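Local atomic coordinates of geranylgeranyl pyrophosphate synthase (Corynebacterium glutamicum, PDB entry 3LK5), a protein that probably joins isopentenyl diphosphate to an allylic diphosphate such as dimethylallyl diphosphate, lengthening prenyl chains in a magnesium-dependent reaction. Residues R66-W71 and R362-R367; E98-C103 and D178-M183; D108-S113 and F143-S148; G228-G233 and Q237-L242; Q291-Q296 and T302-G307. All blocks are in the same frame, centred on the assembly; numbering follows the deposited sequence. Where two conformers were deposited one is given.

Interaction 1: residues R66-W71 and R362-R367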
# COMPACT_ATOMS: atom_id res chain seq x y z
N ARG A 66 -5.15 -18.08 2.50
CA ARG A 66 -4.01 -17.73 1.64
C ARG A 66 -2.69 -18.24 2.21
O ARG A 66 -1.96 -18.91 1.50
CB ARG A 66 -4.00 -16.22 1.25
CG ARG A 66 -5.23 -15.82 0.44
CD ARG A 66 -5.39 -14.30 0.26
NE ARG A 66 -6.71 -14.05 -0.33
CZ ARG A 66 -7.86 -14.06 0.34
NH1 ARG A 66 -7.89 -14.27 1.64
NH2 ARG A 66 -9.00 -13.86 -0.32
N PRO A 67 -2.39 -17.99 3.52
CA PRO A 67 -1.21 -18.63 4.10
C PRO A 67 -1.30 -20.13 4.05
O PRO A 67 -0.30 -20.81 3.85
CB PRO A 67 -1.24 -18.20 5.58
CG PRO A 67 -2.00 -16.92 5.59
CD PRO A 67 -3.02 -17.04 4.45
N LEU A 68 -2.50 -20.67 4.21
CA LEU A 68 -2.65 -22.14 4.12
C LEU A 68 -2.23 -22.70 2.74
O LEU A 68 -1.53 -23.70 2.64
CB LEU A 68 -4.10 -22.52 4.43
CG LEU A 68 -4.42 -24.02 4.51
CD1 LEU A 68 -3.43 -24.88 5.38
CD2 LEU A 68 -5.86 -24.15 5.01
N TYR A 69 -2.64 -22.01 1.67
CA TYR A 69 -2.22 -22.41 0.33
C TYR A 69 -0.74 -22.19 0.08
O TYR A 69 -0.13 -23.02 -0.58
CB TYR A 69 -3.08 -21.74 -0.77
CG TYR A 69 -4.32 -22.55 -1.10
CD1 TYR A 69 -5.59 -22.01 -0.94
CD2 TYR A 69 -4.21 -23.88 -1.57
CE1 TYR A 69 -6.73 -22.75 -1.25
CE2 TYR A 69 -5.33 -24.61 -1.89
CZ TYR A 69 -6.58 -24.04 -1.74
OH TYR A 69 -7.71 -24.77 -2.08
N ALA A 70 -0.15 -21.10 0.59
CA ALA A 70 1.29 -20.93 0.47
C ALA A 70 2.04 -22.10 1.15
O ALA A 70 3.00 -22.65 0.60
CB ALA A 70 1.72 -19.57 1.08
N TRP A 71 1.60 -22.45 2.36
CA TRP A 71 2.19 -23.56 3.08
C TRP A 71 2.05 -24.89 2.32
O TRP A 71 2.99 -25.64 2.23
CB TRP A 71 1.57 -23.64 4.49
CG TRP A 71 2.07 -24.78 5.36
CD1 TRP A 71 1.28 -25.76 5.93
CD2 TRP A 71 3.41 -25.03 5.81
NE1 TRP A 71 2.06 -26.62 6.67
CE2 TRP A 71 3.36 -26.19 6.62
CE3 TRP A 71 4.64 -24.40 5.60
CZ2 TRP A 71 4.51 -26.75 7.20
CZ3 TRP A 71 5.79 -24.94 6.18
CH2 TRP A 71 5.70 -26.12 6.98
N ARG A 362 -6.86 -31.72 -2.22
CA ARG A 362 -8.20 -32.15 -2.67
C ARG A 362 -9.27 -31.73 -1.69
O ARG A 362 -10.31 -31.18 -2.07
CB ARG A 362 -8.24 -33.67 -2.90
CG ARG A 362 -7.33 -34.14 -4.05
CD ARG A 362 -7.39 -35.69 -4.21
NE ARG A 362 -8.79 -36.14 -4.38
CZ ARG A 362 -9.42 -36.19 -5.56
NH1 ARG A 362 -8.79 -35.84 -6.68
NH2 ARG A 362 -10.70 -36.59 -5.61
N ALA A 363 -9.03 -32.00 -0.41
CA ALA A 363 -9.98 -31.62 0.64
C ALA A 363 -10.22 -30.11 0.71
O ALA A 363 -11.37 -29.67 0.88
CB ALA A 363 -9.53 -32.17 2.01
N LEU A 364 -9.14 -29.33 0.59
CA LEU A 364 -9.28 -27.87 0.60
C LEU A 364 -10.14 -27.36 -0.55
O LEU A 364 -10.94 -26.44 -0.37
CB LEU A 364 -7.92 -27.19 0.52
CG LEU A 364 -7.29 -26.64 1.77
CD1 LEU A 364 -5.97 -26.03 1.35
CD2 LEU A 364 -8.17 -25.57 2.42
N ALA A 365 -9.97 -27.97 -1.72
CA ALA A 365 -10.72 -27.59 -2.91
C ALA A 365 -12.19 -27.91 -2.70
O ALA A 365 -13.06 -27.09 -2.99
CB ALA A 365 -10.18 -28.37 -4.16
N ILE A 366 -12.46 -29.10 -2.18
CA ILE A 366 -13.83 -29.54 -1.96
C ILE A 366 -14.55 -28.68 -0.92
O ILE A 366 -15.68 -28.25 -1.16
CB ILE A 366 -13.88 -31.07 -1.72
CG1 ILE A 366 -13.49 -31.78 -3.04
CG2 ILE A 366 -15.25 -31.49 -1.21
CD1 ILE A 366 -12.92 -33.22 -2.88
N ARG A 367 -13.89 -28.39 0.20
CA ARG A 367 -14.42 -27.41 1.15
C ARG A 367 -14.67 -26.04 0.48
O ARG A 367 -15.73 -25.46 0.70
CB ARG A 367 -13.51 -27.24 2.39
CG ARG A 367 -13.24 -28.53 3.17
CD ARG A 367 -13.04 -28.28 4.67
NE ARG A 367 -12.13 -29.23 5.30
CZ ARG A 367 -12.29 -30.55 5.30
NH1 ARG A 367 -13.33 -31.10 4.69
NH2 ARG A 367 -11.40 -31.32 5.91
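Tyr69 and Leu364 mark the closest backbone approach of two helical segments that run roughly antiparallel, their N-to-C directions 154° apart. The axes of the segments come no nearer than 12.2 Å, and the CA atoms of these two residues are 8.9 Å apart, a wide spacing, bridged here by long side chains. Leu364 does most of this, reaching out between Leu68 and Tyr69. Its CD1 lies over one face of the Tyr69 ring, 3.9 Å from the centroid and displaced toward the rim near CE2 and CZ, a CH-pi contact. Its other methyl, CD2, meets CD2 of Leu68 tip to tip at 3.7 Å. Leu68 is placed for this by its first torsion, which sets CG trans to the backbone N (chi1 -174°). The branched leucine thus serves two partners at once, one methyl for each. The phenol comes from the opposite direction to Leu364 and reaches far enough for its OH to come within 3.6 Å of Leu364 CB. A tyrosine suits this place because its flat ring offers an apolar face to the leucine while its hydroxyl can be satisfied in a buried setting: the OH is hydrogen-bonded to the OH of Tyr245. No hydrogen bond crosses between the two segments, so the contact is hydrophobic. Pro224 and Leu225 of helix 205-231 also pack against Tyr69, and Leu16 and Phe21 against Leu68. The arrangement is that of the all-helical isoprenoid synthase fold, here with the C-terminal helix 355-369 laid against helix 65-78 in the protein's interior.

Interaction 2: residues E98-C103 and D178-M183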
# COMPACT_ATOMS: atom_id res chain seq x y z
N GLU A 98 -1.65 -12.44 5.16
CA GLU A 98 -2.75 -11.87 5.95
C GLU A 98 -2.72 -10.33 5.99
O GLU A 98 -3.77 -9.69 6.12
CB GLU A 98 -2.73 -12.39 7.38
CG GLU A 98 -3.10 -13.87 7.44
CD GLU A 98 -4.50 -14.11 6.80
OE1 GLU A 98 -5.51 -13.51 7.25
OE2 GLU A 98 -4.59 -14.82 5.80
N PHE A 99 -1.52 -9.75 5.94
CA PHE A 99 -1.47 -8.28 5.89
C PHE A 99 -1.94 -7.71 4.56
O PHE A 99 -2.56 -6.64 4.51
CB PHE A 99 -0.07 -7.78 6.25
CG PHE A 99 0.20 -7.73 7.71
CD1 PHE A 99 -0.55 -6.90 8.54
CD2 PHE A 99 1.24 -8.46 8.25
CE1 PHE A 99 -0.27 -6.80 9.90
CE2 PHE A 99 1.53 -8.38 9.61
CZ PHE A 99 0.75 -7.54 10.43
N ILE A 100 -1.65 -8.41 3.47
CA ILE A 100 -2.19 -8.00 2.16
C ILE A 100 -3.69 -8.06 2.26
O ILE A 100 -4.39 -7.12 1.86
CB ILE A 100 -1.71 -8.90 1.02
CG1 ILE A 100 -0.18 -8.83 0.95
CG2 ILE A 100 -2.32 -8.40 -0.34
CD1 ILE A 100 0.41 -9.63 -0.22
N GLN A 101 -4.20 -9.17 2.81
CA GLN A 101 -5.66 -9.32 2.89
C GLN A 101 -6.29 -8.28 3.82
O GLN A 101 -7.42 -7.83 3.56
CB GLN A 101 -6.00 -10.74 3.36
CG GLN A 101 -7.50 -11.00 3.64
CD GLN A 101 -8.38 -11.03 2.41
OE1 GLN A 101 -8.00 -10.64 1.28
NE2 GLN A 101 -9.61 -11.51 2.62
N ALA A 102 -5.61 -7.95 4.91
CA ALA A 102 -6.13 -6.92 5.81
C ALA A 102 -6.28 -5.61 5.03
O ALA A 102 -7.32 -4.94 5.15
CB ALA A 102 -5.25 -6.72 7.01
N CYS A 103 -5.26 -5.23 4.25
CA CYS A 103 -5.36 -3.99 3.46
C CYS A 103 -6.52 -4.08 2.48
O CYS A 103 -7.31 -3.14 2.35
CB CYS A 103 -4.07 -3.72 2.66
SG CYS A 103 -4.15 -2.15 1.68
N ASP A 178 8.50 -13.79 -8.84
CA ASP A 178 7.45 -13.97 -9.86
C ASP A 178 6.06 -14.07 -9.22
O ASP A 178 5.10 -13.40 -9.64
CB ASP A 178 7.72 -15.19 -10.77
CG ASP A 178 8.91 -14.98 -11.72
OD1 ASP A 178 9.32 -13.82 -11.94
OD2 ASP A 178 9.44 -15.97 -12.28
N ALA A 179 5.94 -14.92 -8.20
CA ALA A 179 4.65 -15.09 -7.56
C ALA A 179 4.21 -13.84 -6.82
O ALA A 179 3.04 -13.46 -6.88
CB ALA A 179 4.68 -16.30 -6.57
N TRP A 180 5.15 -13.22 -6.10
CA TRP A 180 4.77 -12.07 -5.27
C TRP A 180 4.50 -10.82 -6.12
O TRP A 180 3.52 -10.07 -5.84
CB TRP A 180 5.94 -11.77 -4.30
CG TRP A 180 5.66 -10.73 -3.22
CD1 TRP A 180 6.04 -9.42 -3.23
CD2 TRP A 180 5.05 -10.97 -1.95
NE1 TRP A 180 5.68 -8.81 -2.03
CE2 TRP A 180 5.05 -9.74 -1.24
CE3 TRP A 180 4.50 -12.12 -1.33
CZ2 TRP A 180 4.54 -9.61 0.08
CZ3 TRP A 180 3.99 -12.02 -0.01
CH2 TRP A 180 4.01 -10.76 0.67
N ARG A 181 5.34 -10.60 -7.14
CA ARG A 181 5.08 -9.48 -8.08
C ARG A 181 3.72 -9.73 -8.79
O ARG A 181 2.87 -8.83 -8.84
CB ARG A 181 6.21 -9.39 -9.13
CG ARG A 181 6.06 -8.22 -10.15
CD ARG A 181 6.96 -8.50 -11.44
NE ARG A 181 8.31 -8.83 -10.99
CZ ARG A 181 8.92 -9.99 -11.25
NH1 ARG A 181 8.33 -10.92 -12.02
NH2 ARG A 181 10.11 -10.18 -10.78
N GLY A 182 3.52 -10.96 -9.28
CA GLY A 182 2.25 -11.30 -10.00
C GLY A 182 1.04 -11.07 -9.11
O GLY A 182 0.11 -10.34 -9.47
N MSE A 183 1.06 -11.64 -7.90
CA MSE A 183 -0.08 -11.61 -7.02
C MSE A 183 -0.57 -10.20 -6.72
O MSE A 183 -1.77 -9.94 -6.76
CB MSE A 183 0.28 -12.27 -5.68
CG MSE A 183 -0.86 -12.23 -4.71
SE MSE A 183 -0.24 -13.13 -3.05
CE MSE A 183 1.13 -11.84 -2.54
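Ile100 meets Trp180 and Met183 because their side chains reach into the gap between their helices. CD1 of Ile100 continues trans from CA along CG1 (chi2 -177°), making the ethyl arm as long as it can be. The indole of Trp180 is swung trans to its backbone N (chi1 -171°), whereas Met183, a selenomethionine, stays stretched until its last torsion, where it bends (chi3 66°) and brings CE back over the indole. CE sits 3.5 Å above the ring plane, toward the rim, and CD1 of Ile100 approaches the same face, 3.9 Å from Trp180 CH2. The two methyls therefore share one side of the indole and point at each other. Their separation, Ile100 CD1 to Met183 CE, is 3.3 Å, shorter than normal van der Waals contact, so the exact placing of that pair is doubtful. Isoleucine and methionine suit the site since both deliver slim, apolar ends to a broad aromatic surface. The one polar atom of the indole, NE1, is hydrogen-bonded to Glu160. Toward the second subunit, Arg181 bridges to Asp165 of that subunit, besides pairing with Asp178. Ala159 of helix 144-164 and Tyr219 of helix 205-231 also pack on Ile100. The result is a buried apolar layer of the isoprenoid synthase helix bundle, between the helices that carry the magnesium ligands Asp108 and Asp194; the side chains of Ile100 and Asp108 are about 10 Å apart.

Interaction 3: residues D108-S113 and F143-S148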
# COMPACT_ATOMS: atom_id res chain seq x y z
N ASP A 108 -11.39 -2.13 0.65
CA ASP A 108 -12.66 -2.54 -0.00
C ASP A 108 -13.89 -2.08 0.81
O ASP A 108 -14.93 -1.74 0.22
CB ASP A 108 -12.74 -4.06 -0.26
CG ASP A 108 -11.84 -4.54 -1.41
OD1 ASP A 108 -11.37 -3.71 -2.22
OD2 ASP A 108 -11.59 -5.77 -1.53
N ASP A 109 -13.76 -2.07 2.14
CA ASP A 109 -14.81 -1.55 3.03
C ASP A 109 -15.12 -0.06 2.77
O ASP A 109 -16.28 0.35 2.79
CB ASP A 109 -14.43 -1.80 4.51
CG ASP A 109 -15.39 -1.12 5.48
OD1 ASP A 109 -14.93 -0.23 6.24
OD2 ASP A 109 -16.59 -1.46 5.48
N ILE A 110 -14.09 0.74 2.51
CA ILE A 110 -14.24 2.17 2.19
C ILE A 110 -14.84 2.35 0.80
O ILE A 110 -15.71 3.21 0.59
CB ILE A 110 -12.88 2.94 2.26
CG1 ILE A 110 -12.29 2.87 3.67
CG2 ILE A 110 -13.05 4.39 1.83
CD1 ILE A 110 -13.32 3.17 4.80
N ILE A 111 -14.37 1.51 -0.12
CA ILE A 111 -14.83 1.47 -1.50
C ILE A 111 -16.33 1.08 -1.61
O ILE A 111 -17.08 1.69 -2.37
CB ILE A 111 -13.94 0.50 -2.33
CG1 ILE A 111 -12.56 1.15 -2.60
CG2 ILE A 111 -14.62 0.08 -3.61
CD1 ILE A 111 -11.46 0.18 -3.01
N ASP A 112 -16.73 0.08 -0.83
CA ASP A 112 -18.13 -0.40 -0.79
C ASP A 112 -19.01 0.37 0.21
O ASP A 112 -20.04 -0.14 0.68
CB ASP A 112 -18.18 -1.90 -0.46
CG ASP A 112 -17.57 -2.77 -1.55
OD1 ASP A 112 -17.38 -2.32 -2.70
OD2 ASP A 112 -17.27 -3.94 -1.23
N SER A 113 -18.61 1.60 0.54
CA SER A 113 -19.44 2.47 1.38
C SER A 113 -19.13 3.95 1.13
O SER A 113 -20.02 4.72 0.77
CB SER A 113 -19.28 2.12 2.87
OG SER A 113 -18.17 2.79 3.45
N PHE A 143 -11.32 11.53 10.35
CA PHE A 143 -12.27 10.53 9.84
C PHE A 143 -11.83 9.10 10.15
O PHE A 143 -10.64 8.81 10.29
CB PHE A 143 -12.47 10.68 8.32
CG PHE A 143 -13.91 10.56 7.88
CD1 PHE A 143 -14.51 11.59 7.15
CD2 PHE A 143 -14.67 9.41 8.17
CE1 PHE A 143 -15.85 11.49 6.73
CE2 PHE A 143 -16.00 9.30 7.76
CZ PHE A 143 -16.60 10.34 7.04
N GLY A 144 -12.83 8.22 10.25
CA GLY A 144 -12.62 6.78 10.24
C GLY A 144 -12.24 6.35 8.83
O GLY A 144 -11.58 5.33 8.67
N VAL A 145 -12.69 7.09 7.81
CA VAL A 145 -12.25 6.84 6.43
C VAL A 145 -10.75 7.14 6.32
O VAL A 145 -9.99 6.35 5.73
CB VAL A 145 -13.05 7.64 5.40
CG1 VAL A 145 -12.34 7.67 4.04
CG2 VAL A 145 -14.45 7.05 5.26
N SER A 146 -10.31 8.25 6.90
CA SER A 146 -8.89 8.60 6.88
C SER A 146 -8.03 7.58 7.62
O SER A 146 -6.98 7.18 7.12
CB SER A 146 -8.66 9.99 7.47
OG SER A 146 -9.39 10.95 6.74
N VAL A 147 -8.45 7.21 8.82
CA VAL A 147 -7.69 6.23 9.60
C VAL A 147 -7.68 4.92 8.86
O VAL A 147 -6.65 4.24 8.86
CB VAL A 147 -8.24 6.05 11.05
CG1 VAL A 147 -7.53 4.90 11.78
CG2 VAL A 147 -8.09 7.36 11.83
N SER A 148 -8.80 4.57 8.22
CA SER A 148 -8.91 3.29 7.49
C SER A 148 -7.96 3.24 6.30
O SER A 148 -7.33 2.21 6.04
CB SER A 148 -10.33 3.05 6.97
OG SER A 148 -11.24 2.85 8.03
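Ile110 touches both Val145 and Ser148. Its CG2 meets CG1 of Val145 at 4.0 Å, while CD1 rests on CB of Ser148 at 3.7 Å, passes near its hydroxyl and also comes near CG2 of Val145. Bending in both torsions (chi1 -61°, chi2 -47°) turns the ethyl arm of Ile110 toward the serine. No hydrogen bond joins the segments; the small serine offers mainly its CB to the isoleucine. Its oxygen is turned back to its own helix, OG donating to Gly144 O at 2.6 Å. The same carbonyl also receives the helical bond from Ser148 N at 2.9 Å, the two donors coming from opposite faces of its plane. The OG bond holds the hydroxyl to its own helix (chi1 -67°), while the backbone sets CB toward Ile110. On the other segment the helix finishes at Ile111, and OG of Ser113 folds back to Asp109 O at 3.2 Å. Farther out, Ile149 of the second subunit packs on Ile110, and Ser146 of that subunit on Ile111, so the contact borders the dimer interface. Asp108 and Asp112 instead face helix 170-199, with Gln191 making a weak hydrogen bond to Asp108 and Glu198 lying against Asp112. These two aspartates are magnesium ligands, although no metal is bound to this chain in the model. Asp108-Asp109-Ile110-Ile111-Asp112 is the DDxxD sequence, the first aspartate-rich motif of polyprenyl synthases.

Interaction 4: residues G228-G233 and Q237-L242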
# COMPACT_ATOMS: atom_id res chain seq x y z
N GLY A 228 4.65 -20.38 -2.17
CA GLY A 228 5.16 -21.47 -1.32
C GLY A 228 6.05 -22.42 -2.10
O GLY A 228 7.14 -22.80 -1.63
N ALA A 229 5.61 -22.80 -3.30
CA ALA A 229 6.45 -23.69 -4.13
C ALA A 229 7.78 -23.07 -4.54
O ALA A 229 8.81 -23.77 -4.54
CB ALA A 229 5.66 -24.22 -5.39
N SER A 230 7.79 -21.77 -4.86
CA SER A 230 9.04 -21.07 -5.20
C SER A 230 9.99 -21.03 -4.02
O SER A 230 11.19 -21.22 -4.18
CB SER A 230 8.72 -19.63 -5.67
OG SER A 230 8.09 -19.70 -6.95
N ILE A 231 9.44 -20.83 -2.82
CA ILE A 231 10.30 -20.81 -1.60
C ILE A 231 11.04 -22.15 -1.46
O ILE A 231 12.25 -22.18 -1.14
CB ILE A 231 9.49 -20.46 -0.35
CG1 ILE A 231 9.02 -19.01 -0.44
CG2 ILE A 231 10.32 -20.68 0.99
CD1 ILE A 231 7.92 -18.64 0.58
N ALA A 232 10.32 -23.24 -1.77
CA ALA A 232 10.86 -24.61 -1.67
C ALA A 232 11.71 -25.01 -2.87
O ALA A 232 12.33 -26.07 -2.85
CB ALA A 232 9.71 -25.62 -1.49
N GLY A 233 11.77 -24.17 -3.90
CA GLY A 233 12.64 -24.46 -5.05
C GLY A 233 11.94 -25.44 -5.99
O GLY A 233 12.61 -26.19 -6.72
N GLN A 237 7.44 -27.82 -13.63
CA GLN A 237 6.33 -28.77 -13.82
C GLN A 237 5.38 -28.80 -12.65
O GLN A 237 4.17 -28.82 -12.81
CB GLN A 237 6.88 -30.19 -14.09
CG GLN A 237 7.77 -30.23 -15.33
CD GLN A 237 9.10 -29.45 -15.18
OE1 GLN A 237 9.82 -29.59 -14.18
NE2 GLN A 237 9.43 -28.64 -16.19
N LEU A 238 5.95 -28.79 -11.45
CA LEU A 238 5.14 -28.78 -10.25
C LEU A 238 4.41 -27.44 -10.12
O LEU A 238 3.22 -27.41 -9.88
CB LEU A 238 6.02 -29.03 -9.00
CG LEU A 238 5.15 -28.75 -7.76
CD1 LEU A 238 4.29 -29.95 -7.42
CD2 LEU A 238 5.99 -28.38 -6.61
N ILE A 239 5.13 -26.34 -10.32
CA ILE A 239 4.50 -25.02 -10.27
C ILE A 239 3.36 -24.92 -11.30
O ILE A 239 2.31 -24.32 -11.04
CB ILE A 239 5.57 -23.90 -10.47
CG1 ILE A 239 6.44 -23.80 -9.21
CG2 ILE A 239 4.87 -22.56 -10.74
CD1 ILE A 239 7.64 -22.79 -9.31
N ASP A 240 3.58 -25.48 -12.49
CA ASP A 240 2.53 -25.43 -13.51
C ASP A 240 1.24 -26.14 -13.07
O ASP A 240 0.11 -25.61 -13.24
CB ASP A 240 3.04 -26.03 -14.84
CG ASP A 240 2.27 -25.52 -16.02
OD1 ASP A 240 1.51 -26.30 -16.61
OD2 ASP A 240 2.40 -24.31 -16.33
N ALA A 241 1.41 -27.33 -12.49
CA ALA A 241 0.25 -28.09 -12.00
C ALA A 241 -0.50 -27.35 -10.90
O ALA A 241 -1.74 -27.30 -10.92
CB ALA A 241 0.66 -29.45 -11.53
N LEU A 242 0.26 -26.76 -9.95
CA LEU A 242 -0.34 -25.97 -8.86
C LEU A 242 -1.08 -24.71 -9.35
O LEU A 242 -2.18 -24.35 -8.84
CB LEU A 242 0.75 -25.58 -7.85
CG LEU A 242 1.44 -26.76 -7.17
CD1 LEU A 242 2.53 -26.23 -6.18
CD2 LEU A 242 0.44 -27.69 -6.45
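Ala229 fits its single methyl against three apolar side chains of the following helix, the close-fitting part of this contact. Its CB lies 3.8 Å from CD1 of Leu242 and 3.9 Å from CG1 of Ile239, with CD2 of Leu238 a little farther off at 4.3 Å. Alanine suits the place because its short side chain lets the helices come near, the CA atoms of Ala229 and Ile239 being 6.6 Å apart. Toward one edge the contact thins to a single touch, Ser230 OG to Ile239 CD1 at 3.9 Å, and this is mere van der Waals contact, the hydroxyl being hydrogen-bonded to His226 O one turn earlier. At the solvent side Gly233, in a Schellman motif, follows the last turn of helix 205-231; its N bonds back to Ser230 O at 3.0 Å, and its positive phi of 81° is easily adopted by glycine. Gln237 and Asp240, both exposed, take no part in the contact. The whole forms a tight helical hairpin in an all-helical protein. Phe74 and Ala77 of helix 65-78 border it, Val351 and Ile353 pack on Leu238, and Arg175 of helix 170-199 holds the carbonyls of Ser230 and Ile231 at the end of helix 205-231.

Interaction 5: residues Q291-Q296 and T302-G307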
# COMPACT_ATOMS: atom_id res chain seq x y z
N GLN A 291 -28.91 -11.93 -18.83
CA GLN A 291 -28.88 -12.55 -20.16
C GLN A 291 -30.15 -13.40 -20.41
O GLN A 291 -30.84 -13.29 -21.43
CB GLN A 291 -27.65 -13.46 -20.22
CG GLN A 291 -27.11 -13.83 -21.56
CD GLN A 291 -25.62 -14.17 -21.47
OE1 GLN A 291 -24.77 -13.28 -21.36
NE2 GLN A 291 -25.30 -15.47 -21.54
N ARG A 292 -30.45 -14.26 -19.44
CA ARG A 292 -31.59 -15.14 -19.56
C ARG A 292 -32.93 -14.44 -19.39
O ARG A 292 -33.87 -14.71 -20.15
CB ARG A 292 -31.46 -16.24 -18.50
CG ARG A 292 -30.31 -17.15 -18.70
CD ARG A 292 -30.16 -18.02 -17.45
NE ARG A 292 -29.38 -19.18 -17.80
CZ ARG A 292 -29.91 -20.31 -18.24
NH1 ARG A 292 -31.23 -20.45 -18.33
NH2 ARG A 292 -29.12 -21.31 -18.55
N ALA A 293 -33.04 -13.54 -18.41
CA ALA A 293 -34.32 -12.89 -18.11
C ALA A 293 -34.79 -12.02 -19.27
O ALA A 293 -36.01 -11.91 -19.53
CB ALA A 293 -34.23 -12.04 -16.86
N ASP A 294 -33.82 -11.39 -19.94
CA ASP A 294 -34.10 -10.61 -21.16
C ASP A 294 -34.84 -11.45 -22.20
O ASP A 294 -35.65 -10.92 -22.94
CB ASP A 294 -32.82 -10.02 -21.76
CG ASP A 294 -32.42 -8.71 -21.11
OD1 ASP A 294 -33.24 -8.11 -20.38
OD2 ASP A 294 -31.26 -8.27 -21.33
N LYS A 295 -34.55 -12.76 -22.23
CA LYS A 295 -35.23 -13.72 -23.13
C LYS A 295 -36.54 -14.33 -22.56
O LYS A 295 -37.40 -14.80 -23.30
CB LYS A 295 -34.27 -14.86 -23.51
CG LYS A 295 -32.99 -14.43 -24.25
CD LYS A 295 -33.17 -14.64 -25.74
CE LYS A 295 -32.15 -13.85 -26.57
NZ LYS A 295 -32.78 -13.48 -27.91
N GLN A 296 -36.69 -14.31 -21.24
CA GLN A 296 -37.82 -14.97 -20.58
C GLN A 296 -38.93 -14.05 -20.03
O GLN A 296 -40.10 -14.40 -20.07
CB GLN A 296 -37.31 -15.78 -19.41
CG GLN A 296 -36.35 -16.89 -19.76
CD GLN A 296 -35.58 -17.33 -18.53
OE1 GLN A 296 -35.25 -16.51 -17.66
NE2 GLN A 296 -35.26 -18.60 -18.47
N THR A 302 -36.32 -6.26 -15.91
CA THR A 302 -36.44 -4.87 -15.47
C THR A 302 -36.37 -4.72 -13.95
O THR A 302 -35.60 -3.87 -13.44
CB THR A 302 -37.76 -4.26 -16.03
OG1 THR A 302 -37.68 -4.24 -17.46
CG2 THR A 302 -37.99 -2.84 -15.49
N ALA A 303 -37.14 -5.56 -13.24
CA ALA A 303 -37.13 -5.63 -11.77
C ALA A 303 -35.75 -5.95 -11.19
O ALA A 303 -35.33 -5.30 -10.22
CB ALA A 303 -38.19 -6.64 -11.28
N ILE A 304 -35.02 -6.89 -11.78
CA ILE A 304 -33.61 -7.15 -11.37
C ILE A 304 -32.69 -5.93 -11.60
O ILE A 304 -31.96 -5.49 -10.70
CB ILE A 304 -33.01 -8.41 -12.06
CG1 ILE A 304 -33.83 -9.68 -11.72
CG2 ILE A 304 -31.55 -8.63 -11.64
CD1 ILE A 304 -33.50 -10.86 -12.63
N ARG A 305 -32.73 -5.39 -12.82
CA ARG A 305 -31.96 -4.18 -13.14
C ARG A 305 -32.25 -3.00 -12.22
O ARG A 305 -31.32 -2.32 -11.78
CB ARG A 305 -32.19 -3.76 -14.58
CG ARG A 305 -31.23 -4.41 -15.49
CD ARG A 305 -31.43 -3.99 -16.91
NE ARG A 305 -30.60 -4.86 -17.72
CZ ARG A 305 -31.06 -5.80 -18.53
NH1 ARG A 305 -30.20 -6.56 -19.18
NH2 ARG A 305 -32.37 -5.97 -18.71
N ALA A 306 -33.52 -2.77 -11.93
CA ALA A 306 -33.94 -1.63 -11.12
C ALA A 306 -33.55 -1.83 -9.67
O ALA A 306 -33.29 -0.86 -8.96
CB ALA A 306 -35.44 -1.41 -11.23
N GLY A 307 -33.49 -3.08 -9.24
CA GLY A 307 -33.34 -3.40 -7.83
C GLY A 307 -31.92 -3.59 -7.31
O GLY A 307 -31.64 -3.23 -6.18
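Asp294 and Arg305 join two short consecutive helices, 284-296 and 298-307, linked by a brief turn near the periphery of the isoprenoid synthase fold. The bond is a bidentate salt bridge made end-on. NH2 of Arg305 donates to OD1 of Asp294 at 2.9 Å and an almost straight 175°, meeting its syn lone pair. NH1 donates to OD2 at 2.9 Å and 165°, again from the syn side but tilted from the carboxylate plane. The two flat groups are nearly coplanar, 22° apart, so each oxygen faces its own nitrogen at the edge of the guanidinium. The arginine chain, extended from CG to NE, carries the guanidinium across the gap, and the side chains cross at about a right angle. Aspartate is short enough to stay beside its own helix while arginine spans the gap. Alongside the salt bridge, Ala293 CB and Ile304 CD1 make a looser apolar touch at 4.5 Å; Ile304 also packs on Leu286, Leu290 and Ile324. NE of Arg305 forms a salt bridge with Glu203. Bonds on several nitrogens should restrict rotation of the guanidinium, and both carboxylates probably stay ionised. Since Asp294 is exposed, water would weaken the pull between the charges, but the paired, nearly straight bonds make the bridge directional as well as electrostatic.

How the interactions relate
Interaction 1 brings together distant parts of the chain; the other four fall between its segments, interaction 3 within the span of interaction 2, with 4 and 5 following. Interactions 1 and 2, centres 16 Å apart, touch through Pro67 against Glu98 and Arg66 against Gln101. Interactions 2 and 3 share helix 87-111, their centres 20 Å apart, and both reach the second subunit; along this helix the apolar core gives way to the magnesium-binding motif. The centre of interaction 4 is about 15 Å from that of interaction 1. Interaction 5 is remote, its centre 32 to 44 Å from the others. A helical core thus connects the metal-binding end, the dimer interface and a peripheral helix pair.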